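Local coordinates for hypothetical protein ta1320 (Thermoplasma acidophilum, PDB 1NE2) that is of unknown function but belongs to the small-domain methyltransferase family and probably transfers methyl groups from S-adenosylmethionine, at residues B[112-117]-B[140-145]; B[134-139]-B[195-200]; B[170-175]-B[188-193]. All coordinates share one frame; numbering follows the deposited sequence.

Contact 1 of 3, residues B[112-117]-B[140-145]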
loop_
_atom_site.group_PDB
_atom_site.type_symbol
_atom_site.label_atom_id
_atom_site.label_comp_id
_atom_site.label_asym_id
_atom_site.label_seq_id
_atom_site.Cartn_x
_atom_site.Cartn_y
_atom_site.Cartn_z
ATOM N N ASP B 112 1.371 0.471 -6.612
ATOM C CA ASP B 112 2.022 0.065 -7.860
ATOM C C ASP B 112 1.108 -0.767 -8.749
ATOM O O ASP B 112 0.953 -0.507 -9.951
ATOM C CB ASP B 112 3.247 -0.815 -7.576
ATOM C CG ASP B 112 4.423 -0.042 -7.045
ATOM O OD1 ASP B 112 4.949 0.817 -7.775
ATOM O OD2 ASP B 112 4.832 -0.304 -5.895
ATOM N N THR B 113 0.508 -1.777 -8.129
ATOM C CA THR B 113 -0.310 -2.756 -8.822
ATOM C C THR B 113 -1.720 -2.933 -8.281
ATOM O O THR B 113 -1.919 -3.046 -7.077
ATOM C CB THR B 113 0.413 -4.114 -8.760
ATOM O OG1 THR B 113 1.761 -3.946 -9.224
ATOM C CG2 THR B 113 -0.303 -5.161 -9.606
ATOM N N TRP B 114 -2.691 -2.954 -9.190
ATOM C CA TRP B 114 -4.102 -3.155 -8.848
ATOM C C TRP B 114 -4.550 -4.503 -9.408
ATOM O O TRP B 114 -4.360 -4.790 -10.601
ATOM C CB TRP B 114 -4.963 -2.035 -9.461
ATOM C CG TRP B 114 -6.468 -2.215 -9.367
ATOM C CD1 TRP B 114 -7.248 -3.092 -10.076
ATOM C CD2 TRP B 114 -7.371 -1.431 -8.576
ATOM N NE1 TRP B 114 -8.575 -2.893 -9.782
ATOM C CE2 TRP B 114 -8.680 -1.880 -8.865
ATOM C CE3 TRP B 114 -7.199 -0.388 -7.655
ATOM C CZ2 TRP B 114 -9.817 -1.319 -8.269
ATOM C CZ3 TRP B 114 -8.335 0.172 -7.057
ATOM C CH2 TRP B 114 -9.626 -0.299 -7.373
ATOM N N ILE B 115 -5.138 -5.330 -8.546
ATOM C CA ILE B 115 -5.635 -6.639 -8.951
ATOM C C ILE B 115 -7.121 -6.753 -8.643
ATOM O O ILE B 115 -7.577 -6.325 -7.584
ATOM C CB ILE B 115 -4.932 -7.786 -8.200
ATOM C CG1 ILE B 115 -3.424 -7.741 -8.456
ATOM C CG2 ILE B 115 -5.510 -9.121 -8.664
ATOM C CD1 ILE B 115 -2.617 -8.675 -7.535
HETATM N N MSE B 116 -7.876 -7.328 -9.571
HETATM C CA MSE B 116 -9.305 -7.513 -9.374
HETATM C C MSE B 116 -9.790 -8.787 -10.060
HETATM O O MSE B 116 -9.155 -9.295 -10.984
HETATM C CB MSE B 116 -10.072 -6.301 -9.909
HETATM C CG MSE B 116 -9.973 -6.120 -11.413
HETATM SE SE MSE B 116 -10.784 -4.460 -11.991
HETATM C CE MSE B 116 -12.648 -4.924 -11.850
ATOM N N ASN B 117 -10.923 -9.300 -9.590
ATOM C CA ASN B 117 -11.519 -10.513 -10.138
ATOM C C ASN B 117 -13.013 -10.241 -10.332
ATOM O O ASN B 117 -13.843 -10.670 -9.527
ATOM C CB ASN B 117 -11.291 -11.683 -9.176
ATOM C CG ASN B 117 -11.981 -12.956 -9.628
ATOM O OD1 ASN B 117 -11.873 -13.360 -10.785
ATOM N ND2 ASN B 117 -12.689 -13.601 -8.707
HETATM N N MSE B 140 -0.419 1.938 -11.356
HETATM C CA MSE B 140 0.339 1.965 -12.601
HETATM C C MSE B 140 0.116 0.699 -13.425
HETATM O O MSE B 140 0.035 0.756 -14.658
HETATM C CB MSE B 140 1.828 2.130 -12.294
HETATM C CG MSE B 140 2.711 2.095 -13.526
HETATM SE SE MSE B 140 4.403 2.985 -13.259
HETATM C CE MSE B 140 5.425 1.535 -12.528
ATOM N N TRP B 141 0.013 -0.438 -12.741
ATOM C CA TRP B 141 -0.195 -1.726 -13.407
ATOM C C TRP B 141 -1.518 -2.319 -12.940
ATOM O O TRP B 141 -1.735 -2.519 -11.749
ATOM C CB TRP B 141 0.959 -2.672 -13.090
ATOM C CG TRP B 141 2.291 -2.110 -13.490
ATOM C CD1 TRP B 141 3.112 -1.312 -12.738
ATOM C CD2 TRP B 141 2.924 -2.254 -14.761
ATOM N NE1 TRP B 141 4.218 -0.954 -13.469
ATOM C CE2 TRP B 141 4.127 -1.517 -14.715
ATOM C CE3 TRP B 141 2.589 -2.935 -15.942
ATOM C CZ2 TRP B 141 5.005 -1.442 -15.807
ATOM C CZ3 TRP B 141 3.461 -2.862 -17.029
ATOM C CH2 TRP B 141 4.655 -2.120 -16.950
ATOM N N ILE B 142 -2.394 -2.607 -13.894
ATOM C CA ILE B 142 -3.731 -3.106 -13.602
ATOM C C ILE B 142 -3.988 -4.493 -14.192
ATOM O O ILE B 142 -3.773 -4.725 -15.385
ATOM C CB ILE B 142 -4.763 -2.078 -14.149
ATOM C CG1 ILE B 142 -4.587 -0.750 -13.390
ATOM C CG2 ILE B 142 -6.177 -2.617 -14.019
ATOM C CD1 ILE B 142 -5.147 0.471 -14.093
ATOM N N TYR B 143 -4.464 -5.404 -13.349
ATOM C CA TYR B 143 -4.741 -6.783 -13.758
ATOM C C TYR B 143 -6.153 -7.198 -13.379
ATOM O O TYR B 143 -6.658 -6.818 -12.323
ATOM C CB TYR B 143 -3.760 -7.739 -13.077
ATOM C CG TYR B 143 -2.323 -7.567 -13.507
ATOM C CD1 TYR B 143 -1.813 -8.287 -14.585
ATOM C CD2 TYR B 143 -1.469 -6.694 -12.828
ATOM C CE1 TYR B 143 -0.476 -8.151 -14.979
ATOM C CE2 TYR B 143 -0.132 -6.548 -13.213
ATOM C CZ TYR B 143 0.354 -7.285 -14.285
ATOM O OH TYR B 143 1.682 -7.182 -14.642
ATOM N N SER B 144 -6.777 -7.997 -14.236
ATOM C CA SER B 144 -8.138 -8.473 -13.993
ATOM C C SER B 144 -8.306 -9.880 -14.531
ATOM O O SER B 144 -7.767 -10.221 -15.587
ATOM C CB SER B 144 -9.159 -7.561 -14.690
ATOM O OG SER B 144 -10.486 -8.056 -14.532
ATOM N N ILE B 145 -9.045 -10.702 -13.797
ATOM C CA ILE B 145 -9.325 -12.055 -14.240
ATOM C C ILE B 145 -10.815 -12.227 -14.005
ATOM O O ILE B 145 -11.319 -11.944 -12.918
ATOM C CB ILE B 145 -8.505 -13.135 -13.468
ATOM C CG1 ILE B 145 -8.829 -14.519 -14.043
ATOM C CG2 ILE B 145 -8.817 -13.091 -11.974
ATOM C CD1 ILE B 145 -7.866 -15.618 -13.633
#

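Contact 2 of 3, residues B[134-139]-B[195-200]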
loop_
_atom_site.group_PDB
_atom_site.type_symbol
_atom_site.label_atom_id
_atom_site.label_comp_id
_atom_site.label_asym_id
_atom_site.label_seq_id
_atom_site.Cartn_x
_atom_site.Cartn_y
_atom_site.Cartn_z
ATOM N N LYS B 134 -11.675 3.451 -10.826
ATOM C CA LYS B 134 -10.837 3.552 -9.636
ATOM C C LYS B 134 -9.437 2.991 -9.890
ATOM O O LYS B 134 -8.440 3.550 -9.422
ATOM C CB LYS B 134 -11.482 2.806 -8.468
ATOM C CG LYS B 134 -10.716 2.932 -7.150
ATOM C CD LYS B 134 -11.201 4.093 -6.289
ATOM C CE LYS B 134 -10.914 5.454 -6.892
ATOM N NZ LYS B 134 -11.437 6.552 -6.011
ATOM N N ALA B 135 -9.365 1.888 -10.627
ATOM C CA ALA B 135 -8.082 1.262 -10.927
ATOM C C ALA B 135 -7.143 2.227 -11.642
ATOM O O ALA B 135 -5.983 2.364 -11.268
ATOM C CB ALA B 135 -8.289 0.003 -11.778
ATOM N N PHE B 136 -7.652 2.910 -12.665
ATOM C CA PHE B 136 -6.827 3.840 -13.420
ATOM C C PHE B 136 -6.466 5.137 -12.703
ATOM O O PHE B 136 -5.585 5.876 -13.142
ATOM C CB PHE B 136 -7.488 4.118 -14.769
ATOM C CG PHE B 136 -7.292 3.008 -15.755
ATOM C CD1 PHE B 136 -6.101 2.900 -16.467
ATOM C CD2 PHE B 136 -8.266 2.032 -15.927
ATOM C CE1 PHE B 136 -5.881 1.832 -17.335
ATOM C CE2 PHE B 136 -8.055 0.955 -16.792
ATOM C CZ PHE B 136 -6.858 0.857 -17.499
ATOM N N GLU B 137 -7.127 5.402 -11.586
ATOM C CA GLU B 137 -6.836 6.593 -10.809
ATOM C C GLU B 137 -5.909 6.197 -9.658
ATOM O O GLU B 137 -5.294 7.050 -9.015
ATOM C CB GLU B 137 -8.143 7.166 -10.252
ATOM C CG GLU B 137 -7.977 8.346 -9.318
ATOM C CD GLU B 137 -9.299 8.800 -8.727
ATOM O OE1 GLU B 137 -9.296 9.767 -7.933
ATOM O OE2 GLU B 137 -10.340 8.190 -9.057
ATOM N N THR B 138 -5.789 4.890 -9.440
ATOM C CA THR B 138 -5.014 4.340 -8.327
ATOM C C THR B 138 -3.655 3.690 -8.596
ATOM O O THR B 138 -2.694 3.912 -7.844
ATOM C CB THR B 138 -5.871 3.280 -7.575
ATOM O OG1 THR B 138 -7.089 3.879 -7.105
ATOM C CG2 THR B 138 -5.106 2.707 -6.392
ATOM N N SER B 139 -3.565 2.893 -9.654
ATOM C CA SER B 139 -2.333 2.158 -9.915
ATOM C C SER B 139 -1.710 2.252 -11.298
ATOM O O SER B 139 -2.374 2.572 -12.282
ATOM C CB SER B 139 -2.570 0.681 -9.588
ATOM O OG SER B 139 -3.171 0.537 -8.311
ATOM N N VAL B 195 -2.674 -4.574 -17.904
ATOM C CA VAL B 195 -2.641 -3.250 -18.533
ATOM C C VAL B 195 -1.673 -2.274 -17.864
ATOM O O VAL B 195 -1.555 -2.249 -16.632
ATOM C CB VAL B 195 -4.051 -2.595 -18.495
ATOM C CG1 VAL B 195 -4.103 -1.407 -19.449
ATOM C CG2 VAL B 195 -5.127 -3.620 -18.834
ATOM N N ARG B 196 -0.969 -1.481 -18.673
ATOM C CA ARG B 196 -0.060 -0.470 -18.131
ATOM C C ARG B 196 -0.793 0.867 -18.210
ATOM O O ARG B 196 -1.161 1.315 -19.295
ATOM C CB ARG B 196 1.234 -0.399 -18.943
ATOM C CG ARG B 196 2.187 0.701 -18.489
ATOM C CD ARG B 196 2.569 0.537 -17.024
ATOM N NE ARG B 196 3.651 1.439 -16.628
ATOM C CZ ARG B 196 3.518 2.752 -16.458
ATOM N NH1 ARG B 196 2.342 3.334 -16.640
ATOM N NH2 ARG B 196 4.569 3.485 -16.115
ATOM N N ASN B 197 -1.013 1.495 -17.062
ATOM C CA ASN B 197 -1.721 2.775 -17.002
ATOM C C ASN B 197 -0.993 3.872 -17.785
ATOM O O ASN B 197 0.214 4.036 -17.652
ATOM C CB ASN B 197 -1.858 3.220 -15.546
ATOM C CG ASN B 197 -2.958 4.247 -15.348
ATOM O OD1 ASN B 197 -3.309 4.988 -16.265
ATOM N ND2 ASN B 197 -3.499 4.305 -14.137
ATOM N N HIS B 198 -1.730 4.618 -18.601
ATOM C CA HIS B 198 -1.143 5.713 -19.372
ATOM C C HIS B 198 -0.770 6.892 -18.475
ATOM O O HIS B 198 0.140 7.662 -18.794
ATOM C CB HIS B 198 -2.131 6.208 -20.429
ATOM C CG HIS B 198 -2.154 5.382 -21.675
ATOM N ND1 HIS B 198 -3.200 5.425 -22.572
ATOM C CD2 HIS B 198 -1.246 4.523 -22.195
ATOM C CE1 HIS B 198 -2.935 4.627 -23.590
ATOM N NE2 HIS B 198 -1.756 4.068 -23.387
ATOM N N SER B 199 -1.486 7.037 -17.364
ATOM C CA SER B 199 -1.248 8.136 -16.433
ATOM C C SER B 199 0.142 8.119 -15.805
ATOM O O SER B 199 1.067 8.762 -16.306
ATOM C CB SER B 199 -2.314 8.126 -15.334
ATOM O OG SER B 199 -3.607 8.292 -15.889
ATOM N N PHE B 200 0.284 7.391 -14.704
ATOM C CA PHE B 200 1.563 7.300 -14.009
ATOM C C PHE B 200 2.195 5.918 -14.133
ATOM O O PHE B 200 2.337 5.236 -13.096
ATOM C CB PHE B 200 1.383 7.667 -12.532
ATOM C CG PHE B 200 0.075 7.213 -11.946
ATOM C CD1 PHE B 200 -0.282 5.869 -11.954
ATOM C CD2 PHE B 200 -0.804 8.135 -11.388
ATOM C CE1 PHE B 200 -1.495 5.450 -11.417
ATOM C CE2 PHE B 200 -2.021 7.725 -10.848
ATOM C CZ PHE B 200 -2.366 6.379 -10.863
ATOM O OXT PHE B 200 2.542 5.536 -15.270
#

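Contact 3 of 3, residues B[170-175]-B[188-193]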
loop_
_atom_site.group_PDB
_atom_site.type_symbol
_atom_site.label_atom_id
_atom_site.label_comp_id
_atom_site.label_asym_id
_atom_site.label_seq_id
_atom_site.Cartn_x
_atom_site.Cartn_y
_atom_site.Cartn_z
ATOM N N VAL B 170 -8.255 -18.275 -20.547
ATOM C CA VAL B 170 -8.016 -19.327 -19.567
ATOM C C VAL B 170 -9.341 -20.056 -19.399
ATOM O O VAL B 170 -10.406 -19.442 -19.429
ATOM C CB VAL B 170 -7.549 -18.758 -18.202
ATOM C CG1 VAL B 170 -6.222 -18.042 -18.367
ATOM C CG2 VAL B 170 -8.583 -17.814 -17.646
ATOM N N TYR B 171 -9.282 -21.370 -19.245
ATOM C CA TYR B 171 -10.510 -22.128 -19.099
ATOM C C TYR B 171 -10.835 -22.448 -17.656
ATOM O O TYR B 171 -9.954 -22.782 -16.857
ATOM C CB TYR B 171 -10.435 -23.405 -19.937
ATOM C CG TYR B 171 -10.532 -23.129 -21.418
ATOM C CD1 TYR B 171 -11.761 -22.846 -22.012
ATOM C CD2 TYR B 171 -9.392 -23.104 -22.220
ATOM C CE1 TYR B 171 -11.855 -22.541 -23.364
ATOM C CE2 TYR B 171 -9.476 -22.797 -23.581
ATOM C CZ TYR B 171 -10.710 -22.518 -24.143
ATOM O OH TYR B 171 -10.806 -22.212 -25.482
ATOM N N ILE B 172 -12.114 -22.313 -17.327
ATOM C CA ILE B 172 -12.621 -22.582 -15.989
ATOM C C ILE B 172 -13.670 -23.677 -16.113
ATOM O O ILE B 172 -14.490 -23.654 -17.029
ATOM C CB ILE B 172 -13.277 -21.323 -15.381
ATOM C CG1 ILE B 172 -12.224 -20.227 -15.208
ATOM C CG2 ILE B 172 -13.924 -21.656 -14.038
ATOM C CD1 ILE B 172 -11.076 -20.617 -14.283
ATOM N N THR B 173 -13.643 -24.638 -15.197
ATOM C CA THR B 173 -14.604 -25.732 -15.244
ATOM C C THR B 173 -16.002 -25.334 -14.789
ATOM O O THR B 173 -16.164 -24.542 -13.866
ATOM C CB THR B 173 -14.133 -26.916 -14.365
ATOM O OG1 THR B 173 -12.991 -27.532 -14.970
ATOM C CG2 THR B 173 -15.247 -27.953 -14.209
ATOM N N VAL B 174 -17.011 -25.876 -15.460
ATOM C CA VAL B 174 -18.389 -25.627 -15.066
ATOM C C VAL B 174 -18.887 -26.952 -14.495
ATOM O O VAL B 174 -19.001 -27.942 -15.228
ATOM C CB VAL B 174 -19.281 -25.250 -16.267
ATOM C CG1 VAL B 174 -20.723 -25.046 -15.799
ATOM C CG2 VAL B 174 -18.757 -23.986 -16.922
ATOM N N PRO B 175 -19.160 -27.001 -13.176
ATOM C CA PRO B 175 -19.646 -28.248 -12.576
ATOM C C PRO B 175 -20.832 -28.800 -13.363
ATOM O O PRO B 175 -21.684 -28.040 -13.833
ATOM C CB PRO B 175 -20.042 -27.819 -11.165
ATOM C CG PRO B 175 -19.041 -26.742 -10.857
ATOM C CD PRO B 175 -19.023 -25.945 -12.157
ATOM N N ILE B 188 -16.002 -23.244 -19.356
ATOM C CA ILE B 188 -16.272 -21.939 -19.944
ATOM C C ILE B 188 -14.982 -21.145 -20.104
ATOM O O ILE B 188 -13.920 -21.550 -19.627
ATOM C CB ILE B 188 -17.256 -21.115 -19.087
ATOM C CG1 ILE B 188 -16.806 -21.118 -17.624
ATOM C CG2 ILE B 188 -18.664 -21.663 -19.247
ATOM C CD1 ILE B 188 -17.709 -20.328 -16.702
ATOM N N GLU B 189 -15.086 -20.000 -20.765
ATOM C CA GLU B 189 -13.921 -19.168 -21.014
ATOM C C GLU B 189 -13.814 -17.971 -20.076
ATOM O O GLU B 189 -14.787 -17.253 -19.838
ATOM C CB GLU B 189 -13.952 -18.692 -22.468
ATOM C CG GLU B 189 -12.657 -18.090 -22.976
ATOM C CD GLU B 189 -12.733 -17.723 -24.448
ATOM O OE1 GLU B 189 -13.071 -18.607 -25.264
ATOM O OE2 GLU B 189 -12.453 -16.555 -24.790
ATOM N N ALA B 190 -12.623 -17.772 -19.527
ATOM C CA ALA B 190 -12.366 -16.636 -18.655
ATOM C C ALA B 190 -11.286 -15.845 -19.374
ATOM O O ALA B 190 -10.695 -16.330 -20.345
ATOM C CB ALA B 190 -11.866 -17.105 -17.287
ATOM N N VAL B 191 -11.027 -14.630 -18.916
ATOM C CA VAL B 191 -10.011 -13.810 -19.553
ATOM C C VAL B 191 -9.152 -13.085 -18.529
ATOM O O VAL B 191 -9.650 -12.591 -17.515
ATOM C CB VAL B 191 -10.648 -12.768 -20.513
ATOM C CG1 VAL B 191 -11.514 -11.786 -19.736
ATOM C CG2 VAL B 191 -9.556 -12.031 -21.275
ATOM N N ILE B 192 -7.853 -13.052 -18.806
ATOM C CA ILE B 192 -6.883 -12.372 -17.964
ATOM C C ILE B 192 -6.387 -11.144 -18.711
ATOM O O ILE B 192 -5.930 -11.249 -19.853
ATOM C CB ILE B 192 -5.662 -13.271 -17.657
ATOM C CG1 ILE B 192 -6.064 -14.402 -16.705
ATOM C CG2 ILE B 192 -4.530 -12.429 -17.044
ATOM C CD1 ILE B 192 -4.943 -15.403 -16.448
ATOM N N PHE B 193 -6.490 -9.987 -18.063
ATOM C CA PHE B 193 -6.033 -8.723 -18.633
ATOM C C PHE B 193 -4.874 -8.178 -17.815
ATOM O O PHE B 193 -4.887 -8.267 -16.592
ATOM C CB PHE B 193 -7.159 -7.681 -18.620
ATOM C CG PHE B 193 -8.078 -7.766 -19.798
ATOM C CD1 PHE B 193 -7.632 -7.411 -21.066
ATOM C CD2 PHE B 193 -9.388 -8.213 -19.645
ATOM C CE1 PHE B 193 -8.483 -7.502 -22.174
ATOM C CE2 PHE B 193 -10.246 -8.306 -20.747
ATOM C CZ PHE B 193 -9.789 -7.950 -22.008
#

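Contact 1 of 3, residues B[112-117]-B[140-145]
The phenol ring of Y143 meets the neighbouring strand at its edge, where T113 CG2 lies near the ring plane, 3.8 Å from Y143 CD2. With T113 OG1 beside the backbone N (chi1 -52°), CG2 stands anti to that N and meets the ring edge. Y143 O lies at the edge of the W114 indole, near its plane, whereas I142 CG2 comes in obliquely, 4.1 Å from W114 CD1. The indole of W141 has D112 O at its edge, 3.6 Å from W141 CD1, and R196 forms a cation-pi contact with it. On the W114 side of the sheet, M116, a selenomethionine, brings its CG within 3.7 Å of S144 CB. Between the two faces runs a ladder of backbone bonds: W141 N to D112 O, W114 N to W141 O, Y143 N to W114 O, M116 N to Y143 O and I145 N to M116 O. Helix 126-138 lies over the face bearing W114, M116 and I142, while F40 of helix 34-46 packs on I115 and Y143 from the other; Y143 OH bonds to D47. Strand 111-116, helix 126-138 and strand 142-147 form a beta-alpha-beta unit whose parallel strands are the fourth and fifth of a sheet with the strand order of class I methyltransferases. N117 opens an Asn-Pro-Pro-Phe sequence resembling the (N/D)PP(Y/F) motif of many amino-methyltransferases; a like role is only inferred.

Contact 2 of 3, residues B[134-139]-B[195-200]
With its CG anti to the backbone N (chi1 -160°), N197 extends its amide from the end of strand 187-197 toward helix 126-138, while F136, whose CG is anti to the carbonyl carbon, turns its ring to meet it. The amide serves two purposes at once, closing an Asx turn in its own segment and tying the last strand of a Rossmann-like methyltransferase sheet to the end of a helix that packs on that sheet. N197 ND2 donates to F136 O and to S139 O, each at 2.8 Å, and both acceptors lie in the amide plane. Both bonds are fairly straight, but ND2 is only tilted from the carbonyl plane of S139, whereas it stands above that of F136, at a C=O...N angle of 109°. On the other side of the amide group, N197 OD1 accepts from S199 N at 3.0 Å, again from above the carbonyl plane. Three bonds fix the rotation of this buried amide, and the two from ND2 satisfy carbonyls at and just after the helix end. The ring of F136 presents its edge to the amide, with F136 CD1 3.5 Å from N197 OD1 and the two planes 83° apart. The side chains of F136 and V195 cross at about a right angle, F136 CZ lying 4.1 Å from V195 CG1; F136 also touches I142 and R161. The C-terminal F200 is poorly ordered, although its carboxylate is bridged to R196, whose NH1 lies 2.6 Å from F200 OXT. F200 CE1 is modelled 3.1 Å from S139 O, a distance to be read with caution.

Contact 3 of 3, residues B[170-175]-B[188-193]
V170 pairs with A190 and I172 with I188 as hydrogen-bonded antiparallel pairs on either side of the non-hydrogen-bonded pair Y171-E189, the short strand segments running at 134° to each other, with V170 N reaching A190 O at 3.1 Å, A190 N returning to V170 O at 2.8 Å, I172 N donating to I188 O, and a weak return bond from I188 N to I172 O. V170 CG2 sits between the backbone N and the carbonyl carbon (chi1 -63° for CG1) and presses on A190 CB at 3.4 Å, tighter than ordinary van der Waals contact. Its other methyl, CG1, meets I192 CD1 at 3.5 Å, the two side chains crossing at about a right angle. This is the beta-hairpin of strands 162-173 and 187-197, which in class I methyltransferases places the antiparallel seventh strand between the fifth and sixth. I172 shares the face of V170 and lays CG1 3.8 Å from A190 CB, while helix 34-46 packs against I172 through T36 and against I192 through F40. Beyond the paired residues V174 points toward the partner strand, and its CG2 lies 3.3 Å from I188 CG2, a pair modelled closer than usual and so of doubtful precision. On the face away from V170 and I172, Y171 CD1 comes within 3.5 Å of I188 O; the hydroxyl of Y171 bonds to K169, and E189 forms a salt bridge with R151.

Overall arrangement
The three contacts follow one sheet toward its edge strand. Contacts 1 and 2, with centres about 9 Å apart, touch across the seam between strands 142-147 and 187-197, where M140 O and N197 N stand 2.7 Å apart in a probable hydrogen bond. Further along the same seam, S144 O lies 2.8 Å from F193 N, linking contact 1 to contact 3, whose centre is about 18 Å away. Contacts 2 and 3 use successive parts of strand 187-197 and lie about 25 Å apart between centres. In contact 1 the side chain of I115 lies near, without touching, G61, G63 and A66, a possible Rossmann-type glycine-rich pattern like those of related methyltransferases.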